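Local coordinates for protein fusion DH (PDB 6K97) that probably dehydrates polyketide intermediates of cremimycin biosynthesis, being an engineered fusion of the parts of a split double-hotdog dehydratase domain, at residues T71-G75 / T76-E80; A82-A85 / A86-G90; G201-A204 / R205-D208; S241-P245 / E246-V250. All coordinates share one frame; numbering follows the deposited sequence.

Contact 1. Residues T71-G75 / T76-E80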
ATOM      1  N   THR A  71      15.866 -11.761  20.493  1.00 43.59           N
ATOM      2  CA  THR A  71      16.306 -11.104  19.286  1.00 45.04           C
ATOM      3  C   THR A  71      15.231 -10.161  18.758  1.00 43.11           C
ATOM      4  O   THR A  71      14.100 -10.583  18.504  1.00 41.39           O
ATOM      5  CB  THR A  71      16.626 -12.135  18.190  1.00 44.65           C
ATOM      6  OG1 THR A  71      17.719 -12.910  18.666  1.00 39.85           O
ATOM      7  CG2 THR A  71      17.043 -11.427  16.908  1.00 45.86           C
ATOM      8  N   ILE A  72      15.600  -8.890  18.606  1.00 41.90           N
ATOM      9  CA  ILE A  72      14.618  -7.832  18.320  1.00 40.82           C
ATOM     10  C   ILE A  72      15.218  -6.855  17.377  1.00 39.71           C
ATOM     11  O   ILE A  72      16.452  -6.668  17.361  1.00 39.35           O
ATOM     12  CB  ILE A  72      14.181  -7.052  19.577  1.00 41.69           C
ATOM     13  CG1 ILE A  72      15.281  -6.138  20.124  1.00 37.67           C
ATOM     14  CG2 ILE A  72      13.764  -7.995  20.702  1.00 39.90           C
ATOM     15  CD1 ILE A  72      14.795  -5.310  21.316  1.00 37.20           C
ATOM     16  N   VAL A  73      14.359  -6.260  16.553  1.00 36.76           N
ATOM     17  CA  VAL A  73      14.843  -5.336  15.572  1.00 34.33           C
ATOM     18  C   VAL A  73      15.411  -4.177  16.333  1.00 32.80           C
ATOM     19  O   VAL A  73      14.744  -3.631  17.200  1.00 33.19           O
ATOM     20  CB  VAL A  73      13.688  -4.899  14.656  1.00 36.12           C
ATOM     21  CG1 VAL A  73      14.101  -3.748  13.741  1.00 35.73           C
ATOM     22  CG2 VAL A  73      13.177  -6.078  13.826  1.00 37.08           C
ATOM     23  N   PRO A  74      16.631  -3.775  16.031  1.00 35.40           N
ATOM     24  CA  PRO A  74      17.156  -2.560  16.730  1.00 37.88           C
ATOM     25  C   PRO A  74      16.421  -1.247  16.417  1.00 35.82           C
ATOM     26  O   PRO A  74      15.797  -1.121  15.368  1.00 34.46           O
ATOM     27  CB  PRO A  74      18.615  -2.441  16.249  1.00 35.19           C
ATOM     28  CG  PRO A  74      18.674  -3.217  14.993  1.00 34.80           C
ATOM     29  CD  PRO A  74      17.513  -4.193  14.933  1.00 36.66           C
ATOM     30  N   GLY A  75      16.550  -0.283  17.337  1.00 34.06           N
ATOM     31  CA  GLY A  75      15.945   0.998  17.176  1.00 32.14           C
ATOM     32  C   GLY A  75      16.484   1.670  15.922  1.00 33.44           C
ATOM     33  O   GLY A  75      15.729   2.314  15.207  1.00 35.63           O
ATOM     34  N   THR A  76      17.788   1.520  15.656  1.00 30.59           N
ATOM     35  CA  THR A  76      18.364   2.151  14.525  1.00 30.39           C
ATOM     36  C   THR A  76      17.815   1.573  13.224  1.00 31.28           C
ATOM     37  O   THR A  76      17.805   2.265  12.237  1.00 32.36           O
ATOM     38  CB  THR A  76      19.897   2.089  14.502  1.00 30.07           C
ATOM     39  OG1 THR A  76      20.315   0.727  14.474  1.00 28.28           O
ATOM     40  CG2 THR A  76      20.478   2.854  15.660  1.00 29.38           C
ATOM     41  N   ALA A  77      17.312   0.350  13.216  1.00 31.40           N
ATOM     42  CA  ALA A  77      16.630  -0.160  12.018  1.00 31.11           C
ATOM     43  C   ALA A  77      15.313   0.524  11.780  1.00 29.91           C
ATOM     44  O   ALA A  77      14.952   0.804  10.609  1.00 30.44           O
ATOM     45  CB  ALA A  77      16.415  -1.653  12.081  1.00 30.73           C
ATOM     46  N   PHE A  78      14.581   0.825  12.839  1.00 28.51           N
ATOM     47  CA  PHE A  78      13.344   1.615  12.628  1.00 29.57           C
ATOM     48  C   PHE A  78      13.686   3.034  12.129  1.00 29.46           C
ATOM     49  O   PHE A  78      13.021   3.602  11.269  1.00 28.83           O
ATOM     50  CB  PHE A  78      12.555   1.701  13.917  1.00 31.19           C
ATOM     51  CG  PHE A  78      11.921   0.399  14.338  1.00 30.96           C
ATOM     52  CD1 PHE A  78      10.994  -0.219  13.525  1.00 31.92           C
ATOM     53  CD2 PHE A  78      12.251  -0.200  15.536  1.00 29.82           C
ATOM     54  CE1 PHE A  78      10.433  -1.432  13.892  1.00 31.62           C
ATOM     55  CE2 PHE A  78      11.658  -1.400  15.934  1.00 29.93           C
ATOM     56  CZ  PHE A  78      10.749  -1.995  15.120  1.00 31.23           C
ATOM     57  N   VAL A  79      14.778   3.587  12.629  1.00 29.74           N
ATOM     58  CA  VAL A  79      15.319   4.834  12.077  1.00 29.32           C
ATOM     59  C   VAL A  79      15.630   4.717  10.585  1.00 29.45           C
ATOM     60  O   VAL A  79      15.245   5.615   9.794  1.00 27.87           O
ATOM     61  CB  VAL A  79      16.566   5.242  12.805  1.00 28.90           C
ATOM     62  CG1 VAL A  79      17.199   6.451  12.165  1.00 28.86           C
ATOM     63  CG2 VAL A  79      16.212   5.606  14.240  1.00 31.73           C
ATOM     64  N   GLU A  80      16.285   3.614  10.190  1.00 26.98           N
ATOM     65  CA  GLU A  80      16.611   3.443   8.803  1.00 27.17           C
ATOM     66  C   GLU A  80      15.310   3.432   7.935  1.00 29.44           C
ATOM     67  O   GLU A  80      15.253   4.056   6.872  1.00 26.30           O
ATOM     68  CB  GLU A  80      17.399   2.188   8.585  1.00 26.89           C
ATOM     69  CG  GLU A  80      17.617   1.806   7.103  1.00 28.47           C
ATOM     70  CD  GLU A  80      18.470   2.800   6.315  1.00 30.34           C
ATOM     71  OE1 GLU A  80      19.140   3.709   6.947  1.00 32.02           O
ATOM     72  OE2 GLU A  80      18.531   2.645   5.070  1.00 29.09           O
TER
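Pro74, the N-cap of helix 75-88, offers its O to the backbone N-H groups of both Ala77 and Phe78 in weak bonds, and the first regular turn follows, with Val79 N bonded to Gly75 O at 3.0 Å, 165° at the hydrogen and in the carbonyl plane. Proline has no polar side chain with which to cap, and it meets the helix with its ring instead: Pro74 CD lies 4.0 Å from Ala77 CB. Val73 packs beside it. Its CG1 branch, held anti to the backbone N (chi1 171°), comes to 3.5 Å from Ala77 CB and at the same time covers one face of the Phe78 ring. This is a CH-pi contact, CG1 standing 4.2 Å from the Phe78 centroid but displaced toward the rim, and the two side chains cross at about a right angle. Helix 75-88 is the long helix of the hotdog fold in the N-terminal part of the fusion, and the loop leading into it carries the end of what reads as the dehydratase signature HxxxGxxxxP: His65 is the first residue of the motif and Pro74 the last. Ile72 O is hydrogen-bonded to His65 ND1, which ties this loop to the histidine. One turn into the helix, Val79 CG2 rests 3.5 Å from Gly75 O. Thr76 turns its hydroxyl between the backbone N and the carbonyl carbon (chi1 61°); OG1 brushes Pro74 CB at 4.0 Å, while its hydrogen bond goes to Pro252 O, in the other part of the construct.

Contact 2. Residues A82-A85 / A86-G90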
ATOM      1  N   ALA A  82      12.470   4.853   8.509  1.00 30.02           N
ATOM      2  CA  ALA A  82      11.974   6.202   8.409  1.00 30.48           C
ATOM      3  C   ALA A  82      12.834   7.076   7.459  1.00 30.82           C
ATOM      4  O   ALA A  82      12.301   7.874   6.719  1.00 29.31           O
ATOM      5  CB  ALA A  82      11.917   6.839   9.779  1.00 29.81           C
ATOM      6  N   LEU A  83      14.145   6.887   7.482  1.00 30.76           N
ATOM      7  CA  LEU A  83      15.022   7.578   6.547  1.00 32.35           C
ATOM      8  C   LEU A  83      14.619   7.243   5.109  1.00 33.30           C
ATOM      9  O   LEU A  83      14.512   8.160   4.292  1.00 32.42           O
ATOM     10  CB  LEU A  83      16.497   7.251   6.793  1.00 32.01           C
ATOM     11  CG  LEU A  83      17.017   7.861   8.120  1.00 34.11           C
ATOM     12  CD1 LEU A  83      18.380   7.296   8.489  1.00 33.28           C
ATOM     13  CD2 LEU A  83      17.066   9.384   8.070  1.00 32.47           C
ATOM     14  N   HIS A  84      14.310   5.978   4.810  1.00 32.03           N
ATOM     15  CA  HIS A  84      13.891   5.647   3.459  1.00 33.37           C
ATOM     16  C   HIS A  84      12.576   6.362   3.108  1.00 34.37           C
ATOM     17  O   HIS A  84      12.442   7.012   2.045  1.00 37.08           O
ATOM     18  CB  HIS A  84      13.766   4.161   3.239  1.00 32.89           C
ATOM     19  CG  HIS A  84      13.700   3.786   1.803  1.00 35.96           C
ATOM     20  ND1 HIS A  84      14.787   3.890   0.955  1.00 37.18           N
ATOM     21  CD2 HIS A  84      12.659   3.396   1.028  1.00 37.29           C
ATOM     22  CE1 HIS A  84      14.426   3.545  -0.271  1.00 36.69           C
ATOM     23  NE2 HIS A  84      13.139   3.262  -0.258  1.00 37.40           N
ATOM     24  N   ALA A  85      11.630   6.321   4.019  1.00 32.55           N
ATOM     25  CA  ALA A  85      10.393   7.049   3.760  1.00 33.74           C
ATOM     26  C   ALA A  85      10.671   8.535   3.546  1.00 33.84           C
ATOM     27  O   ALA A  85      10.109   9.167   2.663  1.00 32.38           O
ATOM     28  CB  ALA A  85       9.445   6.837   4.908  1.00 34.35           C
ATOM     29  N   ALA A  86      11.535   9.102   4.395  1.00 33.75           N
ATOM     30  CA  ALA A  86      11.842  10.526   4.312  1.00 32.67           C
ATOM     31  C   ALA A  86      12.389  10.879   2.924  1.00 33.86           C
ATOM     32  O   ALA A  86      11.931  11.825   2.276  1.00 35.85           O
ATOM     33  CB  ALA A  86      12.818  10.920   5.397  1.00 30.43           C
ATOM     34  N   ASP A  87      13.334  10.084   2.484  1.00 33.33           N
ATOM     35  CA  ASP A  87      13.932  10.248   1.232  1.00 37.12           C
ATOM     36  C   ASP A  87      12.872  10.188   0.090  1.00 38.40           C
ATOM     37  O   ASP A  87      12.789  11.092  -0.722  1.00 36.39           O
ATOM     38  CB  ASP A  87      15.009   9.198   1.075  1.00 41.63           C
ATOM     39  CG  ASP A  87      15.735   9.288  -0.249  1.00 47.78           C
ATOM     40  OD1 ASP A  87      16.019  10.387  -0.680  1.00 51.15           O
ATOM     41  OD2 ASP A  87      16.005   8.241  -0.872  1.00 56.18           O
ATOM     42  N   ILE A  88      12.007   9.189   0.074  1.00 37.48           N
ATOM     43  CA  ILE A  88      11.085   9.089  -1.039  1.00 38.87           C
ATOM     44  C   ILE A  88      10.064  10.217  -1.036  1.00 39.30           C
ATOM     45  O   ILE A  88       9.650  10.705  -2.102  1.00 41.65           O
ATOM     46  CB  ILE A  88      10.393   7.736  -1.024  1.00 41.86           C
ATOM     47  CG1 ILE A  88      11.431   6.597  -1.174  1.00 44.01           C
ATOM     48  CG2 ILE A  88       9.358   7.638  -2.110  1.00 41.23           C
ATOM     49  CD1 ILE A  88      12.236   6.668  -2.444  1.00 45.41           C
ATOM     50  N   ALA A  89       9.679  10.669   0.145  1.00 39.06           N
ATOM     51  CA  ALA A  89       8.695  11.760   0.297  1.00 39.38           C
ATOM     52  C   ALA A  89       9.278  13.167   0.295  1.00 38.19           C
ATOM     53  O   ALA A  89       8.561  14.098   0.599  1.00 41.32           O
ATOM     54  CB  ALA A  89       7.924  11.568   1.580  1.00 39.18           C
ATOM     55  N   GLY A  90      10.564  13.348   0.023  1.00 36.13           N
ATOM     56  CA  GLY A  90      11.103  14.718  -0.036  1.00 36.27           C
ATOM     57  C   GLY A  90      11.264  15.444   1.313  1.00 37.18           C
ATOM     58  O   GLY A  90      11.357  16.682   1.337  1.00 37.58           O
TER
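Ile88 lays its CG1 over one face of the His84 imidazole, 4.2 Å from the ring centroid and 27° off the normal, in a CH-pi contact one helical turn apart. The nearest ring atom is NE2, 3.9 Å from Ile88 CG1. His84 reaches forward along the helix to Ile88 because its CG stands anti to the backbone N (chi1 -165°). Both ring nitrogens have hydrogen-bond partners, NE2 with Thr32 OG1 and ND1 with His249 NE2, and these should fix the ring's rotation; His249 comes from the other part of the fusion. Beneath the side chains run four consecutive helical bonds, from Ala86 N to Ala82 O at 2.7 Å through to Ala89 N and Ala85 O at 3.0 Å. The helix then stops in a Schellman motif: Gly90, with positive phi, is its C-prime residue, Gly90 N bonds Asp87 O at 3.3 Å, and the N-H that follows reaches Ala86 O. This is the C-terminal end of helix 75-88 of the N-terminal hotdog, packed against strand 93-99, where Ala82 and Leu83 touch Ile94, with Ala85 and Ile88 on Phe50 of strand 48-55 and Ala82 and Ala85 on Leu128 of strand 126-134.

Contact 3. Residues G201-A204 / R205-D208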
ATOM      1  N   GLY A 201      36.661  -4.678  26.072  1.00 40.69           N
ATOM      2  CA  GLY A 201      36.238  -4.647  27.471  1.00 41.35           C
ATOM      3  C   GLY A 201      34.854  -4.043  27.696  1.00 39.96           C
ATOM      4  O   GLY A 201      34.038  -4.568  28.500  1.00 38.61           O
ATOM      5  N   LEU A 202      34.546  -2.968  26.967  1.00 38.73           N
ATOM      6  CA  LEU A 202      33.185  -2.419  27.035  1.00 38.55           C
ATOM      7  C   LEU A 202      32.128  -3.473  26.584  1.00 40.15           C
ATOM      8  O   LEU A 202      31.081  -3.687  27.264  1.00 40.95           O
ATOM      9  CB  LEU A 202      33.074  -1.182  26.169  1.00 38.15           C
ATOM     10  CG  LEU A 202      31.675  -0.575  26.107  1.00 34.97           C
ATOM     11  CD1 LEU A 202      31.265  -0.045  27.472  1.00 34.38           C
ATOM     12  CD2 LEU A 202      31.662   0.512  25.086  1.00 36.13           C
ATOM     13  N   TYR A 203      32.387  -4.124  25.445  1.00 38.48           N
ATOM     14  CA  TYR A 203      31.444  -5.125  24.948  1.00 36.83           C
ATOM     15  C   TYR A 203      31.284  -6.286  25.914  1.00 39.68           C
ATOM     16  O   TYR A 203      30.168  -6.767  26.103  1.00 42.28           O
ATOM     17  CB  TYR A 203      31.827  -5.593  23.567  1.00 35.92           C
ATOM     18  CG  TYR A 203      31.414  -4.665  22.468  1.00 34.77           C
ATOM     19  CD1 TYR A 203      30.112  -4.303  22.308  1.00 34.15           C
ATOM     20  CD2 TYR A 203      32.339  -4.151  21.574  1.00 36.10           C
ATOM     21  CE1 TYR A 203      29.722  -3.455  21.297  1.00 34.77           C
ATOM     22  CE2 TYR A 203      31.965  -3.275  20.571  1.00 33.86           C
ATOM     23  CZ  TYR A 203      30.647  -2.945  20.424  1.00 35.35           C
ATOM     24  OH  TYR A 203      30.235  -2.099  19.383  1.00 32.74           O
ATOM     25  N   ALA A 204      32.354  -6.693  26.604  1.00 41.41           N
ATOM     26  CA  ALA A 204      32.201  -7.762  27.622  1.00 41.74           C
ATOM     27  C   ALA A 204      31.267  -7.367  28.772  1.00 41.97           C
ATOM     28  O   ALA A 204      30.421  -8.140  29.196  1.00 45.45           O
ATOM     29  CB  ALA A 204      33.539  -8.188  28.147  1.00 42.15           C
ATOM     30  N   ARG A 205      31.425  -6.161  29.291  1.00 42.21           N
ATOM     31  CA  ARG A 205      30.562  -5.672  30.377  1.00 39.92           C
ATOM     32  C   ARG A 205      29.099  -5.480  29.907  1.00 40.91           C
ATOM     33  O   ARG A 205      28.119  -5.821  30.600  1.00 42.10           O
ATOM     34  CB  ARG A 205      31.185  -4.378  30.952  1.00 39.55           C
ATOM     35  CG  ARG A 205      32.414  -4.690  31.810  1.00 41.46           C
ATOM     36  CD  ARG A 205      33.043  -3.423  32.385  1.00 42.92           C
ATOM     37  NE  ARG A 205      33.829  -2.694  31.386  1.00 43.49           N
ATOM     38  CZ  ARG A 205      35.106  -2.914  31.088  1.00 42.29           C
ATOM     39  NH1 ARG A 205      35.818  -3.859  31.663  1.00 43.18           N
ATOM     40  NH2 ARG A 205      35.672  -2.172  30.177  1.00 44.14           N
ATOM     41  N   LEU A 206      28.927  -4.980  28.696  1.00 39.58           N
ATOM     42  CA  LEU A 206      27.598  -4.877  28.161  1.00 36.76           C
ATOM     43  C   LEU A 206      26.909  -6.258  28.046  1.00 36.95           C
ATOM     44  O   LEU A 206      25.702  -6.418  28.374  1.00 34.57           O
ATOM     45  CB  LEU A 206      27.671  -4.170  26.846  1.00 36.97           C
ATOM     46  CG  LEU A 206      28.056  -2.683  26.935  1.00 38.93           C
ATOM     47  CD1 LEU A 206      28.160  -2.101  25.519  1.00 40.02           C
ATOM     48  CD2 LEU A 206      27.026  -1.890  27.730  1.00 40.09           C
ATOM     49  N   ALA A 207      27.680  -7.256  27.618  1.00 36.31           N
ATOM     50  CA  ALA A 207      27.173  -8.622  27.477  1.00 37.45           C
ATOM     51  C   ALA A 207      26.718  -9.177  28.809  1.00 40.34           C
ATOM     52  O   ALA A 207      25.695  -9.861  28.893  1.00 43.50           O
ATOM     53  CB  ALA A 207      28.222  -9.518  26.838  1.00 37.27           C
ATOM     54  N   ASP A 208      27.460  -8.860  29.860  1.00 42.96           N
ATOM     55  CA  ASP A 208      27.097  -9.287  31.203  1.00 45.37           C
ATOM     56  C   ASP A 208      25.828  -8.672  31.700  1.00 43.29           C
ATOM     57  O   ASP A 208      25.228  -9.211  32.578  1.00 47.19           O
ATOM     58  CB  ASP A 208      28.224  -8.965  32.204  1.00 50.20           C
ATOM     59  CG  ASP A 208      29.396  -9.949  32.096  1.00 53.07           C
ATOM     60  OD1 ASP A 208      29.203 -11.080  31.589  1.00 59.90           O
ATOM     61  OD2 ASP A 208      30.518  -9.574  32.470  1.00 52.42           O
TER
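Residues Gly201 to Asp208 form two turns of regular alpha-helix, with four successive backbone bonds from Arg205 N to Gly201 O (3.2 Å), Leu206 N to Leu202 O (2.9 Å), Ala207 N to Tyr203 O and Asp208 N to Ala204 O. On the buried side Leu206 packs back against Leu202 and Tyr203. With CG beside its own backbone N (chi1 -68°), the side chain leans back toward Leu202: CG comes to 3.2 Å from Leu202 O, and CD1 reaches Leu202 CG at 3.9 Å, the two leucines meeting at a slant. The same CD1 approaches Tyr203 CD1 more loosely, at 4.4 Å. Helix 199-208 belongs to the C-terminal part of the fusion, within the predicted C-terminal hotdog, and is amphipathic: Leu202, Tyr203 and Leu206 face the protein, while Ala204, Arg205, Ala207 and Asp208 face solvent. Tyr203 OH is hydrogen-bonded to both His260 ND1 and Leu220 N, and Leu206 also touches Phe211 and Leu267. Cutting Leu206 back to an alanine would probably open a gap between Leu202, Tyr203, Phe211 and Leu267. Outside, Arg205 bends at chi3 (-77°) and folds its guanidinium flat over Gly201 O, which stands 3.2 Å above the plane near its centre. The N-H groups cannot aim at an oxygen placed there, and the attraction is probably electrostatic. Gly201 leaves room for this, since a CB there would collide with Arg205 NH2; a crystal neighbour touches both residues and may influence the pose.

Contact 4. Residues S241-P245 / E246-V250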
ATOM      1  N   SER A 241      28.822 -10.544   6.272  1.00 99.73           N
ATOM      2  CA  SER A 241      27.613 -11.145   6.831  1.00 98.83           C
ATOM      3  C   SER A 241      26.365 -10.241   6.904  1.00 98.83           C
ATOM      4  O   SER A 241      25.341 -10.684   7.434  1.00 96.92           O
ATOM      5  CB  SER A 241      27.934 -11.743   8.210  1.00 95.74           C
ATOM      6  OG  SER A 241      28.643 -12.965   8.078  1.00 94.97           O
ATOM      7  N   SER A 242      26.429  -8.999   6.400  1.00 88.54           N
ATOM      8  CA  SER A 242      25.188  -8.186   6.183  1.00 78.50           C
ATOM      9  C   SER A 242      25.097  -7.722   4.734  1.00 72.30           C
ATOM     10  O   SER A 242      26.028  -7.970   3.984  1.00 81.89           O
ATOM     11  CB  SER A 242      25.063  -6.997   7.184  1.00 74.87           C
ATOM     12  OG  SER A 242      26.302  -6.582   7.747  1.00 82.91           O
ATOM     13  N   PRO A 243      23.965  -7.086   4.330  1.00 57.54           N
ATOM     14  CA  PRO A 243      24.025  -6.278   3.164  1.00 55.54           C
ATOM     15  C   PRO A 243      25.023  -5.182   3.452  1.00 47.51           C
ATOM     16  O   PRO A 243      25.216  -4.791   4.606  1.00 46.93           O
ATOM     17  CB  PRO A 243      22.601  -5.690   3.042  1.00 57.84           C
ATOM     18  CG  PRO A 243      21.761  -6.578   3.879  1.00 54.28           C
ATOM     19  CD  PRO A 243      22.684  -6.885   5.014  1.00 58.60           C
ATOM     20  N   LYS A 244      25.683  -4.715   2.411  1.00 44.51           N
ATOM     21  CA  LYS A 244      26.702  -3.697   2.564  1.00 41.91           C
ATOM     22  C   LYS A 244      26.146  -2.347   3.021  1.00 37.54           C
ATOM     23  O   LYS A 244      25.023  -1.954   2.666  1.00 35.96           O
ATOM     24  CB  LYS A 244      27.431  -3.554   1.254  1.00 47.42           C
ATOM     25  CG  LYS A 244      27.989  -4.848   0.710  1.00 53.42           C
ATOM     26  CD  LYS A 244      28.870  -5.458   1.774  1.00 59.31           C
ATOM     27  CE  LYS A 244      29.926  -6.360   1.155  1.00 68.40           C
ATOM     28  NZ  LYS A 244      30.793  -6.918   2.231  1.00 75.86           N
ATOM     29  N   PRO A 245      26.935  -1.606   3.804  1.00 38.16           N
ATOM     30  CA  PRO A 245      26.496  -0.265   4.280  1.00 34.86           C
ATOM     31  C   PRO A 245      26.178   0.725   3.148  1.00 33.45           C
ATOM     32  O   PRO A 245      25.231   1.552   3.251  1.00 33.06           O
ATOM     33  CB  PRO A 245      27.663   0.211   5.146  1.00 36.80           C
ATOM     34  CG  PRO A 245      28.839  -0.655   4.774  1.00 39.45           C
ATOM     35  CD  PRO A 245      28.288  -1.961   4.280  1.00 39.21           C
ATOM     36  N   GLU A 246      26.848   0.556   2.021  1.00 33.16           N
ATOM     37  CA  GLU A 246      26.541   1.330   0.816  1.00 33.74           C
ATOM     38  C   GLU A 246      25.085   1.156   0.324  1.00 33.65           C
ATOM     39  O   GLU A 246      24.546   2.001  -0.442  1.00 36.70           O
ATOM     40  CB  GLU A 246      27.561   0.985  -0.300  1.00 34.57           C
ATOM     41  CG  GLU A 246      29.005   1.403   0.011  1.00 34.41           C
ATOM     42  CD  GLU A 246      29.752   0.468   0.967  1.00 35.00           C
ATOM     43  OE1 GLU A 246      29.149  -0.505   1.488  1.00 38.80           O
ATOM     44  OE2 GLU A 246      30.907   0.729   1.309  1.00 34.05           O
ATOM     45  N   ALA A 247      24.426   0.085   0.732  1.00 31.92           N
ATOM     46  CA  ALA A 247      23.052  -0.148   0.315  1.00 31.82           C
ATOM     47  C   ALA A 247      22.005   0.519   1.217  1.00 31.43           C
ATOM     48  O   ALA A 247      20.816   0.476   0.905  1.00 30.25           O
ATOM     49  CB  ALA A 247      22.780  -1.648   0.255  1.00 34.47           C
ATOM     50  N   PHE A 248      22.433   1.110   2.335  1.00 30.24           N
ATOM     51  CA  PHE A 248      21.502   1.733   3.244  1.00 30.28           C
ATOM     52  C   PHE A 248      21.668   3.231   3.340  1.00 30.39           C
ATOM     53  O   PHE A 248      22.766   3.803   3.080  1.00 30.96           O
ATOM     54  CB  PHE A 248      21.778   1.244   4.660  1.00 32.28           C
ATOM     55  CG  PHE A 248      21.438  -0.195   4.936  1.00 31.49           C
ATOM     56  CD1 PHE A 248      20.218  -0.525   5.418  1.00 32.42           C
ATOM     57  CD2 PHE A 248      22.401  -1.156   4.877  1.00 34.88           C
ATOM     58  CE1 PHE A 248      19.910  -1.818   5.765  1.00 34.46           C
ATOM     59  CE2 PHE A 248      22.120  -2.486   5.215  1.00 36.36           C
ATOM     60  CZ  PHE A 248      20.860  -2.810   5.666  1.00 36.52           C
ATOM     61  N   HIS A 249      20.631   3.891   3.847  1.00 30.86           N
ATOM     62  CA  HIS A 249      20.802   5.312   4.197  1.00 32.53           C
ATOM     63  C   HIS A 249      21.879   5.406   5.255  1.00 32.93           C
ATOM     64  O   HIS A 249      22.890   6.027   4.997  1.00 33.90           O
ATOM     65  CB  HIS A 249      19.499   5.972   4.556  1.00 29.81           C
ATOM     66  CG  HIS A 249      18.553   5.941   3.401  1.00 33.33           C
ATOM     67  ND1 HIS A 249      18.715   6.752   2.301  1.00 34.16           N
ATOM     68  CD2 HIS A 249      17.528   5.109   3.105  1.00 31.77           C
ATOM     69  CE1 HIS A 249      17.757   6.503   1.437  1.00 33.03           C
ATOM     70  NE2 HIS A 249      17.054   5.483   1.882  1.00 31.67           N
ATOM     71  N   VAL A 250      21.661   4.733   6.383  1.00 32.40           N
ATOM     72  CA  VAL A 250      22.707   4.472   7.367  1.00 32.48           C
ATOM     73  C   VAL A 250      22.523   3.067   8.005  1.00 30.32           C
ATOM     74  O   VAL A 250      21.569   2.810   8.658  1.00 30.21           O
ATOM     75  CB  VAL A 250      22.695   5.505   8.502  1.00 33.75           C
ATOM     76  CG1 VAL A 250      23.918   5.297   9.360  1.00 34.40           C
ATOM     77  CG2 VAL A 250      22.682   6.920   7.974  1.00 35.52           C
TER
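Phe248 anchors the tight side of this turn, its ring reaching back toward the chain that precedes it. CE2 lies 3.9 Å from Pro243 CB, and CD2 lies 3.5 Å from Lys244 O. Pro243 O meets the ring at its edge, in plane, and Pro245 CA also lies near the ring plane, at another point of the rim. Phe248 CG stands beside its own backbone N (chi1 -70°), which sends the ring back across the turn instead of onward along the chain. Two backbone bonds hold the loop in shape: Ala247 N to Lys244 O at 2.9 Å and Phe248 N to Pro245 O at 3.0 Å. Both span three residues, and each donor sits well above the carbonyl plane, about 50° out of it, as in the short 3-10 segment found here. The turn belongs to the C-terminal part of the fusion, in the loop between strand 229-235 and helix 252-266. Its other side faces solvent. There Glu246 bends at chi2 (78°) and runs alongside Pro245, placing OE1 3.3 Å from both Pro245 CG and Pro245 CD. A glycine in place of Pro245 would probably strip away the apolar surface on which that carboxylate lies and leave the start of the turn freer to flex. Lys244 NZ is 6.7 Å from Glu246 OE1, too far for a salt bridge, and both residues touch a crystal neighbour. Glu246 also brushes Lys290, and Ser241 and Ser242 are poorly ordered. The turn therefore appears to depend on backbone bonds, proline rings and one aromatic, with its charged groups adding little.

In the fold
Contacts 1 and 2 share helix 75-88, in the fusion's N-terminal part; both are buried, contact 1 near the chain's centre, contact 2 at the helix end. Contacts 3 and 4 lie in the C-terminal part, one half buried, the other at the surface; in both, charged side chains on the exposed side (Arg205, Glu246) touch the other segment. Contact 4 links the two parts: Glu80 of contact 1 takes His249 N and Val250 N, and His84 of contact 2 bonds His249. Contact 3 touches none of the others. Contacts 1 and 2 pair CH-pi contacts with alpha-helical bonds; 3 has leucines inside and a guanidinium over a carbonyl outside; 4 sets the Phe248 ring beside a 3-10 turn.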